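Local coordinates for protein serine protease inhibitor 1 (PDB 3VWC) that probably inhibits serine endopeptidases, as a small single-chain beta-trefoil protein of the I66 peptidase inhibitor family from the mushroom Coprinopsis cinerea, at residues L16-P21 with R32-E38; D51-L57 with K82-V86; W108-A112 with T138-F143; P4-V9 with N44-V48. All blocks are in the same frame, centred on the assembly; numbering follows the deposited sequence. Where two conformers were deposited one is given.

Contact 1 of 4, residues L16-P21 with R32-E38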
loop_
_atom_site.group_PDB
_atom_site.type_symbol
_atom_site.label_atom_id
_atom_site.label_comp_id
_atom_site.label_asym_id
_atom_site.label_seq_id
_atom_site.Cartn_x
_atom_site.Cartn_y
_atom_site.Cartn_z
ATOM N N LEU A 16 -5.792 -10.416 3.021
ATOM C CA LEU A 16 -6.885 -9.417 3.000
ATOM C C LEU A 16 -6.563 -8.266 2.032
ATOM O O LEU A 16 -5.392 -7.907 1.828
ATOM C CB LEU A 16 -7.135 -8.876 4.397
ATOM C CG LEU A 16 -7.672 -9.931 5.380
ATOM C CD1 LEU A 16 -7.848 -9.383 6.773
ATOM C CD2 LEU A 16 -8.941 -10.609 4.828
ATOM N N HIS A 17 -7.577 -7.766 1.348
ATOM C CA HIS A 17 -7.417 -6.583 0.521
ATOM C C HIS A 17 -7.006 -5.420 1.384
ATOM O O HIS A 17 -7.412 -5.304 2.546
ATOM C CB HIS A 17 -8.716 -6.255 -0.222
ATOM C CG HIS A 17 -9.028 -7.205 -1.340
ATOM N ND1 HIS A 17 -9.093 -6.804 -2.658
ATOM C CD2 HIS A 17 -9.193 -8.543 -1.342
ATOM C CE1 HIS A 17 -9.358 -7.856 -3.414
ATOM N NE2 HIS A 17 -9.404 -8.925 -2.639
ATOM N N VAL A 18 -6.236 -4.528 0.789
ATOM C CA VAL A 18 -5.864 -3.246 1.356
ATOM C C VAL A 18 -6.629 -2.106 0.649
ATOM O O VAL A 18 -6.766 -2.131 -0.580
ATOM C CB VAL A 18 -4.345 -3.104 1.127
ATOM C CG1 VAL A 18 -3.838 -1.747 1.573
ATOM C CG2 VAL A 18 -3.620 -4.257 1.837
ATOM N N GLY A 19 -7.173 -1.156 1.410
ATOM C CA GLY A 19 -7.828 -0.022 0.760
ATOM C C GLY A 19 -8.762 0.661 1.740
ATOM O O GLY A 19 -8.427 0.813 2.923
ATOM N N ARG A 20 -9.922 1.111 1.248
ATOM C CA ARG A 20 -10.814 1.930 2.039
ATOM C C ARG A 20 -12.144 1.226 2.156
ATOM O O ARG A 20 -12.629 0.632 1.192
ATOM C CB ARG A 20 -10.922 3.324 1.408
ATOM C CG ARG A 20 -9.677 4.178 1.574
ATOM C CD ARG A 20 -9.612 5.370 0.602
ATOM N NE ARG A 20 -10.665 6.357 0.926
ATOM C CZ ARG A 20 -10.930 7.434 0.185
ATOM N NH1 ARG A 20 -10.266 7.683 -0.936
ATOM N NH2 ARG A 20 -11.916 8.255 0.555
ATOM N N PRO A 21 -12.769 1.317 3.348
ATOM C CA PRO A 21 -14.038 0.608 3.580
ATOM C C PRO A 21 -15.225 1.361 2.971
ATOM O O PRO A 21 -15.051 2.472 2.481
ATOM C CB PRO A 21 -14.161 0.643 5.110
ATOM C CG PRO A 21 -13.511 1.897 5.503
ATOM C CD PRO A 21 -12.291 2.008 4.553
ATOM N N ARG A 32 -7.929 6.729 6.350
ATOM C CA ARG A 32 -7.003 5.613 6.613
ATOM C C ARG A 32 -7.073 4.581 5.509
ATOM O O ARG A 32 -8.162 4.169 5.066
ATOM C CB ARG A 32 -7.330 4.935 7.941
ATOM C CG ARG A 32 -6.902 5.718 9.175
ATOM C CD ARG A 32 -7.354 4.948 10.453
ATOM N NE ARG A 32 -7.178 5.763 11.648
ATOM C CZ ARG A 32 -7.102 5.305 12.905
ATOM N NH1 ARG A 32 -7.107 3.983 13.200
ATOM N NH2 ARG A 32 -6.910 6.188 13.869
ATOM N N ILE A 33 -5.881 4.117 5.124
ATOM C CA ILE A 33 -5.789 2.921 4.316
ATOM C C ILE A 33 -5.674 1.730 5.232
ATOM O O ILE A 33 -4.911 1.752 6.172
ATOM C CB ILE A 33 -4.593 2.975 3.319
ATOM C CG1 ILE A 33 -4.730 4.149 2.318
ATOM C CG2 ILE A 33 -4.487 1.629 2.578
ATOM C CD1 ILE A 33 -5.998 4.145 1.522
ATOM N N ARG A 34 -6.548 0.755 5.014
ATOM C CA ARG A 34 -6.714 -0.332 5.994
ATOM C C ARG A 34 -6.563 -1.724 5.368
ATOM O O ARG A 34 -6.742 -1.915 4.156
ATOM C CB ARG A 34 -8.070 -0.235 6.692
ATOM C CG ARG A 34 -8.459 1.149 7.185
ATOM C CD ARG A 34 -9.953 1.129 7.565
ATOM N NE ARG A 34 -10.423 2.455 7.941
ATOM C CZ ARG A 34 -10.511 2.876 9.194
ATOM N NH1 ARG A 34 -10.082 2.103 10.191
ATOM N NH2 ARG A 34 -11.026 4.072 9.466
ATOM N N VAL A 35 -6.363 -2.740 6.224
ATOM C CA VAL A 35 -6.710 -4.079 5.782
ATOM C C VAL A 35 -8.213 -4.296 5.935
ATOM O O VAL A 35 -8.802 -3.857 6.922
ATOM C CB VAL A 35 -5.913 -5.189 6.491
ATOM C CG1 VAL A 35 -4.482 -5.319 5.873
ATOM C CG2 VAL A 35 -5.888 -4.981 7.984
ATOM N N LEU A 36 -8.834 -4.840 4.899
ATOM C CA LEU A 36 -10.317 -4.845 4.803
ATOM C C LEU A 36 -10.904 -6.215 5.086
ATOM O O LEU A 36 -10.369 -7.202 4.629
ATOM C CB LEU A 36 -10.733 -4.385 3.396
ATOM C CG LEU A 36 -10.250 -2.958 3.070
ATOM C CD1 LEU A 36 -10.516 -2.574 1.619
ATOM C CD2 LEU A 36 -10.920 -1.916 3.989
ATOM N N PRO A 37 -12.086 -6.261 5.743
ATOM C CA PRO A 37 -12.841 -7.515 5.721
ATOM C C PRO A 37 -13.186 -7.945 4.292
ATOM O O PRO A 37 -13.423 -7.087 3.421
ATOM C CB PRO A 37 -14.136 -7.150 6.467
ATOM C CG PRO A 37 -13.868 -5.863 7.195
ATOM C CD PRO A 37 -12.873 -5.145 6.285
ATOM N N GLU A 38 -13.230 -9.258 4.056
ATOM C CA GLU A 38 -13.743 -9.820 2.815
ATOM C C GLU A 38 -15.103 -9.233 2.433
ATOM O O GLU A 38 -15.376 -8.998 1.258
ATOM C CB GLU A 38 -13.852 -11.343 2.919
ATOM C CG GLU A 38 -12.522 -12.101 2.757
ATOM C CD GLU A 38 -11.767 -11.782 1.457
ATOM O OE1 GLU A 38 -10.945 -10.832 1.450
ATOM O OE2 GLU A 38 -11.918 -12.541 0.473
HETATM O O HOH W 1 -10.261 -8.323 1.991
#
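Leu36 lays its isobutyl group across the backbone of Gly19 and Arg20, and this is the main side-chain event between residues 16-21 and 32-38. With CG anti to the carbonyl carbon (chi1 -61°) and chi2 extended, CD1 reaches Gly19 N at 3.6 Å while CD2 lies 3.8 Å from Pro21 N. The backbone angles of Gly19 leave no room for a CB beside the preceding carbonyl O, and Leu36 CD1 packs on the bare backbone there. The two segments form a short antiparallel hairpin: Gly19 and Arg34 are a hydrogen-bonded pair, Val18 and Val35 a non-hydrogen-bonded one, and Leu36 N adds a bond to His17 O. On the face of the valines, Val18 CG1 meets Ile33 CG2 at 3.6 Å. Ile33 sends CD1 along its bent chain (chi2 -57°) to Arg20 CG, 3.7 Å away. The Arg20 guanidinium itself turns elsewhere, to Glu24 and Cys59 O. Pro21 CD sits 3.9 Å from Arg34 NE, the two side chains crossing at about a right angle, and Arg34 NH1 goes on to Leu117 O. Leu16 CB comes to 3.6 Å from Leu36 O, with its CD2 near Glu38 OE1. Beside it a water accepts from His17 N and lies within hydrogen-bonding distance of Leu36 O and Glu38 OE1. Aliphatic packing and direct backbone bonds thus give way to a water-mediated, polar end, against which Leu16 still lies.

Contact 2 of 4, residues D51-L57 with K82-V86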
loop_
_atom_site.group_PDB
_atom_site.type_symbol
_atom_site.label_atom_id
_atom_site.label_comp_id
_atom_site.label_asym_id
_atom_site.label_seq_id
_atom_site.Cartn_x
_atom_site.Cartn_y
_atom_site.Cartn_z
ATOM N N ASP A 51 5.185 8.347 -12.290
ATOM C CA ASP A 51 5.423 9.742 -11.959
ATOM C C ASP A 51 6.925 9.924 -11.930
ATOM O O ASP A 51 7.575 9.603 -10.936
ATOM C CB ASP A 51 4.845 10.039 -10.567
ATOM C CG ASP A 51 4.987 11.514 -10.164
ATOM O OD1 ASP A 51 5.179 12.380 -11.054
ATOM O OD2 ASP A 51 4.873 11.801 -8.946
ATOM N N ASP A 52 7.477 10.322 -13.068
ATOM C CA ASP A 52 8.929 10.298 -13.264
ATOM C C ASP A 52 9.518 8.896 -13.061
ATOM O O ASP A 52 9.141 7.929 -13.732
ATOM C CB ASP A 52 9.599 11.287 -12.304
ATOM C CG ASP A 52 9.877 12.624 -12.943
ATOM O OD1 ASP A 52 10.977 12.770 -13.542
ATOM O OD2 ASP A 52 9.016 13.531 -12.815
ATOM N N ASP A 53 10.415 8.779 -12.090
ATOM C CA ASP A 53 11.034 7.489 -11.806
ATOM C C ASP A 53 10.396 6.792 -10.605
ATOM O O ASP A 53 11.048 6.045 -9.880
ATOM C CB ASP A 53 12.541 7.656 -11.552
ATOM C CG ASP A 53 13.328 7.892 -12.828
ATOM O OD1 ASP A 53 13.411 6.962 -13.670
ATOM O OD2 ASP A 53 13.865 9.015 -12.981
ATOM N N ALA A 54 9.146 7.128 -10.320
ATOM C CA ALA A 54 8.459 6.513 -9.178
ATOM C C ALA A 54 6.983 6.405 -9.542
ATOM O O ALA A 54 6.606 6.586 -10.700
ATOM C CB ALA A 54 8.656 7.377 -7.920
ATOM N N TYR A 55 6.139 6.113 -8.559
ATOM C CA TYR A 55 4.719 5.883 -8.827
ATOM C C TYR A 55 3.858 6.642 -7.847
ATOM O O TYR A 55 4.273 6.918 -6.703
ATOM C CB TYR A 55 4.363 4.389 -8.762
ATOM C CG TYR A 55 5.119 3.593 -9.797
ATOM C CD1 TYR A 55 4.579 3.384 -11.068
ATOM C CD2 TYR A 55 6.371 3.069 -9.499
ATOM C CE1 TYR A 55 5.334 2.726 -12.076
ATOM C CE2 TYR A 55 7.139 2.426 -10.491
ATOM C CZ TYR A 55 6.603 2.227 -11.742
ATOM O OH TYR A 55 7.344 1.546 -12.694
ATOM N N ILE A 56 2.700 7.064 -8.349
ATOM C CA ILE A 56 1.639 7.581 -7.488
ATOM C C ILE A 56 0.523 6.555 -7.440
ATOM O O ILE A 56 0.199 5.938 -8.431
ATOM C CB ILE A 56 1.066 8.930 -7.999
ATOM C CG1 ILE A 56 2.175 9.945 -8.198
ATOM C CG2 ILE A 56 0.006 9.450 -7.017
ATOM C CD1 ILE A 56 1.710 11.199 -8.900
ATOM N N LEU A 57 -0.008 6.285 -6.231
ATOM C CA LEU A 57 -0.925 5.177 -6.049
ATOM C C LEU A 57 -2.268 5.696 -5.523
ATOM O O LEU A 57 -2.312 6.302 -4.449
ATOM C CB LEU A 57 -0.316 4.158 -5.046
ATOM C CG LEU A 57 1.089 3.662 -5.480
ATOM C CD1 LEU A 57 1.820 2.951 -4.318
ATOM C CD2 LEU A 57 0.942 2.723 -6.622
ATOM N N LYS A 82 4.052 11.886 -1.910
ATOM C CA LYS A 82 3.135 11.017 -2.599
ATOM C C LYS A 82 3.772 10.035 -3.581
ATOM O O LYS A 82 3.087 9.285 -4.220
ATOM C CB LYS A 82 2.081 11.839 -3.363
ATOM C CG LYS A 82 1.285 12.758 -2.471
ATOM C CD LYS A 82 0.063 13.287 -3.203
ATOM C CE LYS A 82 -0.666 14.327 -2.356
ATOM N NZ LYS A 82 -1.462 15.232 -3.228
ATOM N N LYS A 83 5.094 10.054 -3.703
ATOM C CA LYS A 83 5.762 9.179 -4.675
ATOM C C LYS A 83 6.301 7.920 -3.980
ATOM O O LYS A 83 6.849 7.991 -2.900
ATOM C CB LYS A 83 6.961 9.929 -5.310
ATOM C CG LYS A 83 6.592 10.900 -6.431
ATOM C CD LYS A 83 7.890 11.583 -6.962
ATOM C CE LYS A 83 7.628 12.485 -8.163
ATOM N NZ LYS A 83 8.847 12.708 -9.026
ATOM N N TRP A 84 6.054 6.779 -4.618
ATOM C CA TRP A 84 6.435 5.432 -4.087
ATOM C C TRP A 84 7.282 4.649 -5.093
ATOM O O TRP A 84 7.049 4.725 -6.327
ATOM C CB TRP A 84 5.156 4.616 -3.817
ATOM C CG TRP A 84 4.245 5.313 -2.822
ATOM C CD1 TRP A 84 3.251 6.197 -3.118
ATOM C CD2 TRP A 84 4.325 5.249 -1.394
ATOM N NE1 TRP A 84 2.670 6.659 -1.951
ATOM C CE2 TRP A 84 3.306 6.091 -0.876
ATOM C CE3 TRP A 84 5.147 4.535 -0.493
ATOM C CZ2 TRP A 84 3.108 6.283 0.491
ATOM C CZ3 TRP A 84 4.943 4.729 0.905
ATOM C CH2 TRP A 84 3.887 5.573 1.372
ATOM N N ILE A 85 8.224 3.898 -4.530
ATOM C CA ILE A 85 9.081 2.981 -5.291
ATOM C C ILE A 85 8.438 1.602 -5.105
ATOM O O ILE A 85 8.269 1.106 -3.958
ATOM C CB ILE A 85 10.522 3.019 -4.742
ATOM C CG1 ILE A 85 11.109 4.443 -4.821
ATOM C CG2 ILE A 85 11.448 1.973 -5.462
ATOM C CD1 ILE A 85 11.178 5.053 -6.200
ATOM N N VAL A 86 7.989 1.028 -6.212
ATOM C CA VAL A 86 7.254 -0.216 -6.199
ATOM C C VAL A 86 8.136 -1.284 -6.848
ATOM O O VAL A 86 8.482 -1.163 -8.025
ATOM C CB VAL A 86 5.893 -0.100 -6.873
ATOM C CG1 VAL A 86 5.140 -1.418 -6.795
ATOM C CG2 VAL A 86 5.047 1.061 -6.235
HETATM O O HOH W 2 0.645 8.039 -3.975
#
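Asp51 opens the contact by setting its carboxylate against the aliphatic part of Lys83, the two side chains crossing at about a right angle. Its CG is anti to the backbone N (chi1 -177°), which directs the carboxylate toward the lysine chain; the charged ends, Asp51 OD2 and Lys83 NZ, remain 4.1 Å apart, too far for a salt bridge. Asp52 OD2 makes a long salt bridge, 3.9 Å, to Lys83 NZ. Asp51 to Ala54 is a type II' turn closed by backbone bonds in both directions, and at its end Asp53 O and Ala54 CB both touch Ile85 CD1, the latter at 3.8 Å. Tyr55 then makes the one beta bridge here, a hydrogen-bonded antiparallel pair with Trp84: Tyr55 N bonds to Trp84 O, and Trp84 N to Tyr55 O at 2.7 Å. The Tyr55 ring edge lies near Trp84 O, and its CD2 approaches Val86 CG2 at 4.1 Å; its hydroxyl bonds to Ile2 N. Further on, Leu57 CD1 meets Trp84 CG at 3.7 Å, the two side chains crossing at about a right angle. A water accepts from Leu57 N, lies 2.8 Å from Lys82 O, within hydrogen-bonding distance, and accepts weakly from Trp84 NE1, whose stronger partner is Val64 O. Strands 54-57 and 84-86 cross with their directions 106° apart, in keeping with a single bridge, and the chemistry implies a division: loose, solvent-side electrostatics at the turn, apolar packing at the inner end.

Contact 3 of 4, residues W108-A112 with T138-F143; sequences WVVPA and TELFTF
Trp108 presents the edge of its indole to the face of Phe141, a T-shaped (edge-to-face) pair with planes 84° apart and centroids 5.4 Å apart. Trp108 CE3 stands over the centre of the phenyl ring. The same tryptophan also brings its CB to Phe141 CE1 (3.6 Å), and Trp108 O lies in the ring plane at the phenyl edge. Val110 comes to the rim at another point: with CG1 anti to the backbone N (chi1 170°), CG2 is left to touch Phe141 CE2 at 3.8 Å. Phe143 meets the far end of the indole more loosely, CZ to Trp108 CZ3. Outward from the rings, Thr138 and Val109 run side by side, pointing the same way, and Thr138 CG2 comes to 4.0 Å from Ala112 CB. The backbones join through one hydrogen bond, Val110 N to Thr138 O at 2.8 Å, while a water between Trp108 O and Glu139 O lies at hydrogen-bonding distance from both. Around the pair, Trp108 also meets Trp84 edge to face and touches Trp46, and Phe143 meets Phe97 edge to face. Strands 107-109 and 141-145 thereby put their rings into the apolar core that the barrel and hairpins of a beta-trefoil enclose.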
loop_
_atom_site.group_PDB
_atom_site.type_symbol
_atom_site.label_atom_id
_atom_site.label_comp_id
_atom_site.label_asym_id
_atom_site.label_seq_id
_atom_site.Cartn_x
_atom_site.Cartn_y
_atom_site.Cartn_z
ATOM N N TRP A 108 5.401 0.385 3.150
ATOM C CA TRP A 108 4.130 -0.100 3.678
ATOM C C TRP A 108 4.417 -1.315 4.566
ATOM O O TRP A 108 5.119 -2.266 4.130
ATOM C CB TRP A 108 3.201 -0.501 2.562
ATOM C CG TRP A 108 2.656 0.588 1.664
ATOM C CD1 TRP A 108 3.060 1.904 1.591
ATOM C CD2 TRP A 108 1.654 0.402 0.705
ATOM N NE1 TRP A 108 2.313 2.557 0.645
ATOM C CE2 TRP A 108 1.470 1.653 0.049
ATOM C CE3 TRP A 108 0.896 -0.723 0.281
ATOM C CZ2 TRP A 108 0.547 1.803 -1.000
ATOM C CZ3 TRP A 108 -0.050 -0.555 -0.762
ATOM C CH2 TRP A 108 -0.220 0.713 -1.375
ATOM N N VAL A 109 3.729 -1.363 5.700
ATOM C CA VAL A 109 3.834 -2.499 6.620
ATOM C C VAL A 109 2.454 -2.830 7.228
ATOM O O VAL A 109 1.719 -1.951 7.735
ATOM C CB VAL A 109 4.811 -2.207 7.801
ATOM C CG1 VAL A 109 4.854 -3.373 8.785
ATOM C CG2 VAL A 109 6.215 -1.928 7.262
ATOM N N VAL A 110 2.026 -4.089 7.083
ATOM C CA VAL A 110 0.819 -4.569 7.794
ATOM C C VAL A 110 1.348 -5.455 8.926
ATOM O O VAL A 110 1.987 -6.487 8.660
ATOM C CB VAL A 110 -0.066 -5.402 6.837
ATOM C CG1 VAL A 110 -1.220 -6.134 7.637
ATOM C CG2 VAL A 110 -0.669 -4.487 5.821
ATOM N N PRO A 111 1.155 -5.046 10.203
ATOM C CA PRO A 111 1.674 -5.907 11.287
ATOM C C PRO A 111 1.098 -7.320 11.238
ATOM O O PRO A 111 -0.060 -7.546 10.828
ATOM C CB PRO A 111 1.202 -5.202 12.566
ATOM C CG PRO A 111 0.906 -3.773 12.168
ATOM C CD PRO A 111 0.466 -3.828 10.718
ATOM N N ALA A 112 1.877 -8.268 11.759
ATOM C CA ALA A 112 1.473 -9.682 11.616
ATOM C C ALA A 112 0.210 -9.975 12.358
ATOM O O ALA A 112 -0.591 -10.846 11.947
ATOM C CB ALA A 112 2.598 -10.614 12.016
ATOM N N THR A 138 4.777 -9.122 6.418
ATOM C CA THR A 138 4.272 -7.817 6.841
ATOM C C THR A 138 4.623 -6.694 5.847
ATOM O O THR A 138 3.988 -5.635 5.854
ATOM C CB THR A 138 4.899 -7.461 8.168
ATOM O OG1 THR A 138 6.319 -7.511 7.959
ATOM C CG2 THR A 138 4.449 -8.475 9.244
ATOM N N GLU A 139 5.592 -6.924 4.964
ATOM C CA GLU A 139 6.096 -5.868 4.073
ATOM C C GLU A 139 5.858 -6.205 2.611
ATOM O O GLU A 139 6.272 -5.460 1.740
ATOM C CB GLU A 139 7.615 -5.673 4.301
ATOM C CG GLU A 139 7.897 -5.335 5.780
ATOM C CD GLU A 139 9.368 -5.168 6.077
ATOM O OE1 GLU A 139 10.171 -5.753 5.287
ATOM O OE2 GLU A 139 9.709 -4.591 7.120
ATOM N N LEU A 140 5.095 -7.282 2.363
ATOM C CA LEU A 140 4.844 -7.774 0.997
ATOM C C LEU A 140 3.369 -7.670 0.608
ATOM O O LEU A 140 2.473 -7.967 1.429
ATOM C CB LEU A 140 5.322 -9.238 0.896
ATOM C CG LEU A 140 6.848 -9.381 1.153
ATOM C CD1 LEU A 140 7.085 -10.883 1.149
ATOM C CD2 LEU A 140 7.693 -8.697 0.050
ATOM N N PHE A 141 3.127 -7.206 -0.607
ATOM C CA PHE A 141 1.781 -7.024 -1.131
ATOM C C PHE A 141 1.679 -7.684 -2.495
ATOM O O PHE A 141 2.556 -7.524 -3.316
ATOM C CB PHE A 141 1.552 -5.516 -1.238
ATOM C CG PHE A 141 1.591 -4.862 0.090
ATOM C CD1 PHE A 141 2.815 -4.532 0.674
ATOM C CD2 PHE A 141 0.466 -4.824 0.904
ATOM C CE1 PHE A 141 2.893 -4.040 1.987
ATOM C CE2 PHE A 141 0.542 -4.306 2.171
ATOM C CZ PHE A 141 1.744 -3.969 2.750
ATOM N N THR A 142 0.535 -8.303 -2.771
ATOM C CA THR A 142 0.254 -8.830 -4.099
ATOM C C THR A 142 -0.562 -7.846 -4.910
ATOM O O THR A 142 -1.646 -7.418 -4.442
ATOM C CB THR A 142 -0.480 -10.168 -4.023
ATOM O OG1 THR A 142 0.280 -11.082 -3.234
ATOM C CG2 THR A 142 -0.655 -10.816 -5.415
ATOM N N PHE A 143 -0.012 -7.352 -6.010
ATOM C CA PHE A 143 -0.724 -6.404 -6.895
ATOM C C PHE A 143 -1.165 -7.223 -8.103
ATOM O O PHE A 143 -0.312 -7.716 -8.859
ATOM C CB PHE A 143 0.205 -5.303 -7.397
ATOM C CG PHE A 143 0.394 -4.161 -6.446
ATOM C CD1 PHE A 143 1.060 -4.326 -5.218
ATOM C CD2 PHE A 143 -0.052 -2.894 -6.785
ATOM C CE1 PHE A 143 1.298 -3.234 -4.359
ATOM C CE2 PHE A 143 0.163 -1.813 -5.950
ATOM C CZ PHE A 143 0.814 -1.973 -4.710
HETATM O O HOH W 3 6.338 -2.675 1.492
#

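Contact 4 of 4, residues P4-V9 with N44-V48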
loop_
_atom_site.group_PDB
_atom_site.type_symbol
_atom_site.label_atom_id
_atom_site.label_comp_id
_atom_site.label_asym_id
_atom_site.label_seq_id
_atom_site.Cartn_x
_atom_site.Cartn_y
_atom_site.Cartn_z
ATOM N N PRO A 4 2.158 0.477 -15.086
ATOM C CA PRO A 4 0.979 1.276 -14.730
ATOM C C PRO A 4 -0.333 0.634 -15.166
ATOM O O PRO A 4 -0.407 -0.060 -16.201
ATOM C CB PRO A 4 1.205 2.599 -15.485
ATOM C CG PRO A 4 2.627 2.600 -15.896
ATOM C CD PRO A 4 3.064 1.185 -16.012
ATOM N N GLY A 5 -1.367 0.824 -14.357
ATOM C CA GLY A 5 -2.678 0.277 -14.645
ATOM C C GLY A 5 -3.453 0.160 -13.349
ATOM O O GLY A 5 -3.123 0.825 -12.361
ATOM N N THR A 6 -4.452 -0.705 -13.367
ATOM C CA THR A 6 -5.429 -0.791 -12.288
ATOM C C THR A 6 -5.280 -2.186 -11.658
ATOM O O THR A 6 -5.214 -3.204 -12.368
ATOM C CB THR A 6 -6.894 -0.608 -12.828
ATOM O OG1 THR A 6 -7.062 0.718 -13.351
ATOM C CG2 THR A 6 -7.921 -0.860 -11.740
ATOM N N TYR A 7 -5.202 -2.214 -10.318
ATOM C CA TYR A 7 -4.818 -3.411 -9.542
ATOM C C TYR A 7 -5.674 -3.640 -8.305
ATOM O O TYR A 7 -5.950 -2.683 -7.567
ATOM C CB TYR A 7 -3.375 -3.248 -9.042
ATOM C CG TYR A 7 -2.352 -3.316 -10.146
ATOM C CD1 TYR A 7 -1.733 -4.510 -10.496
ATOM C CD2 TYR A 7 -1.967 -2.153 -10.832
ATOM C CE1 TYR A 7 -0.796 -4.576 -11.482
ATOM C CE2 TYR A 7 -1.010 -2.212 -11.841
ATOM C CZ TYR A 7 -0.426 -3.416 -12.145
ATOM O OH TYR A 7 0.521 -3.528 -13.133
ATOM N N GLU A 8 -5.901 -4.909 -7.974
ATOM C CA GLU A 8 -6.359 -5.295 -6.634
ATOM C C GLU A 8 -5.115 -5.565 -5.801
ATOM O O GLU A 8 -4.089 -5.981 -6.340
ATOM C CB GLU A 8 -7.187 -6.576 -6.687
ATOM C CG GLU A 8 -8.553 -6.376 -7.326
ATOM C CD GLU A 8 -9.601 -7.330 -6.761
ATOM O OE1 GLU A 8 -9.218 -8.404 -6.240
ATOM O OE2 GLU A 8 -10.805 -6.986 -6.809
ATOM N N VAL A 9 -5.132 -5.089 -4.573
ATOM C CA VAL A 9 -3.940 -5.202 -3.710
ATOM C C VAL A 9 -4.258 -5.960 -2.431
ATOM O O VAL A 9 -5.188 -5.579 -1.732
ATOM C CB VAL A 9 -3.378 -3.811 -3.352
ATOM C CG1 VAL A 9 -2.129 -3.916 -2.482
ATOM C CG2 VAL A 9 -3.123 -3.006 -4.593
ATOM N N ASN A 44 -12.126 -1.154 -4.469
ATOM C CA ASN A 44 -10.737 -0.957 -4.035
ATOM C C ASN A 44 -9.746 -1.447 -5.052
ATOM O O ASN A 44 -8.662 -1.912 -4.702
ATOM C CB ASN A 44 -10.461 -1.621 -2.684
ATOM C CG ASN A 44 -10.910 -0.764 -1.544
ATOM O OD1 ASN A 44 -10.372 0.329 -1.342
ATOM N ND2 ASN A 44 -12.042 -1.146 -0.923
ATOM N N SER A 45 -10.075 -1.257 -6.319
ATOM C CA SER A 45 -9.042 -1.318 -7.352
ATOM C C SER A 45 -8.242 -0.035 -7.322
ATOM O O SER A 45 -8.762 1.085 -7.472
ATOM C CB SER A 45 -9.655 -1.556 -8.738
ATOM O OG SER A 45 -10.298 -2.821 -8.788
ATOM N N TRP A 46 -6.969 -0.199 -7.053
ATOM C CA TRP A 46 -6.058 0.903 -6.995
ATOM C C TRP A 46 -5.674 1.283 -8.409
ATOM O O TRP A 46 -5.617 0.428 -9.287
ATOM C CB TRP A 46 -4.814 0.434 -6.220
ATOM C CG TRP A 46 -5.016 0.277 -4.728
ATOM C CD1 TRP A 46 -5.818 -0.633 -4.090
ATOM C CD2 TRP A 46 -4.372 1.038 -3.710
ATOM N NE1 TRP A 46 -5.657 -0.514 -2.715
ATOM C CE2 TRP A 46 -4.850 0.552 -2.453
ATOM C CE3 TRP A 46 -3.543 2.176 -3.723
ATOM C CZ2 TRP A 46 -4.401 1.068 -1.234
ATOM C CZ3 TRP A 46 -3.068 2.681 -2.495
ATOM C CH2 TRP A 46 -3.520 2.130 -1.267
ATOM N N VAL A 47 -5.377 2.555 -8.615
ATOM C CA VAL A 47 -4.754 2.974 -9.856
ATOM C C VAL A 47 -3.288 3.339 -9.594
ATOM O O VAL A 47 -2.952 4.129 -8.690
ATOM C CB VAL A 47 -5.512 4.147 -10.477
ATOM C CG1 VAL A 47 -4.771 4.655 -11.730
ATOM C CG2 VAL A 47 -6.906 3.717 -10.812
ATOM N N VAL A 48 -2.424 2.740 -10.408
ATOM C CA VAL A 48 -0.982 2.949 -10.311
ATOM C C VAL A 48 -0.506 3.764 -11.519
ATOM O O VAL A 48 -0.749 3.365 -12.648
ATOM C CB VAL A 48 -0.237 1.614 -10.297
ATOM C CG1 VAL A 48 1.270 1.882 -10.286
ATOM C CG2 VAL A 48 -0.659 0.764 -9.052
HETATM O O HOH W 4 -7.287 -3.690 -3.135
#
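This is an antiparallel strand pairing between residues 4-9 and 44-48, joining the first strand of the chain to strand 46-51 within the trefoil sheet. Gly5 with Val48 and Tyr7 with Trp46 are hydrogen-bonded pairs, and Thr6 with Val47 is the non-hydrogen-bonded pair between them. Four backbone bonds link them, the straightest being Val48 N to Gly5 O, at 2.8 Å and 169°. Side chains sort by face. With Tyr7, Trp46 and Val48 toward the interior, Val48 CG2 packs on Tyr7 CD2 at 3.7 Å. Val9 adds a CH-pi contact: CG2 lies over the face of the Trp46 five-membered ring, 3.9 Å from its centroid and 24° off the normal, placed there because CG1 takes the position anti to the backbone N (chi1 -179°). On the other face Thr6 CG2 touches Ser45 CB at 3.5 Å. Past the last pair a water accepts from Val9 N and lies within hydrogen-bonding distance of Asn44 O. Side-chain polar groups find partners outside the segments: Tyr7 OH with Lys3 O, Trp46 NE1 with Val18 O, Asn44 OD1 with Arg20 N. Strand 5-11 lies between 46-51 and 141-145, whose Phe143 touches Val9 and Val48, and strand 54-59 flanks 46-51 beyond.

Contact 3 is the buried one, resting on aromatic packing with a single direct backbone bond; contacts 1, 2 and 4 are partly buried strand pairings with polar ends. Contact 4 carries most backbone bonds, contact 2 fewest of the three. Strands 46-51 of contact 4 and 54-59 of contact 2 are neighbours in the sheet, as are 5-11 of contact 4 and 141-145 of contact 3. Apolar side chains join the contacts inside: Val35 CG1 packs on Val110 CG1 and Val18 CG2 on Phe141 CE2 between contacts 1 and 3, and Leu57 CD1 on Trp108 CZ2 between contacts 2 and 3. Contacts 1 and 2, about 21 Å between centres, do not touch and lie on opposite sides of the chain's centre.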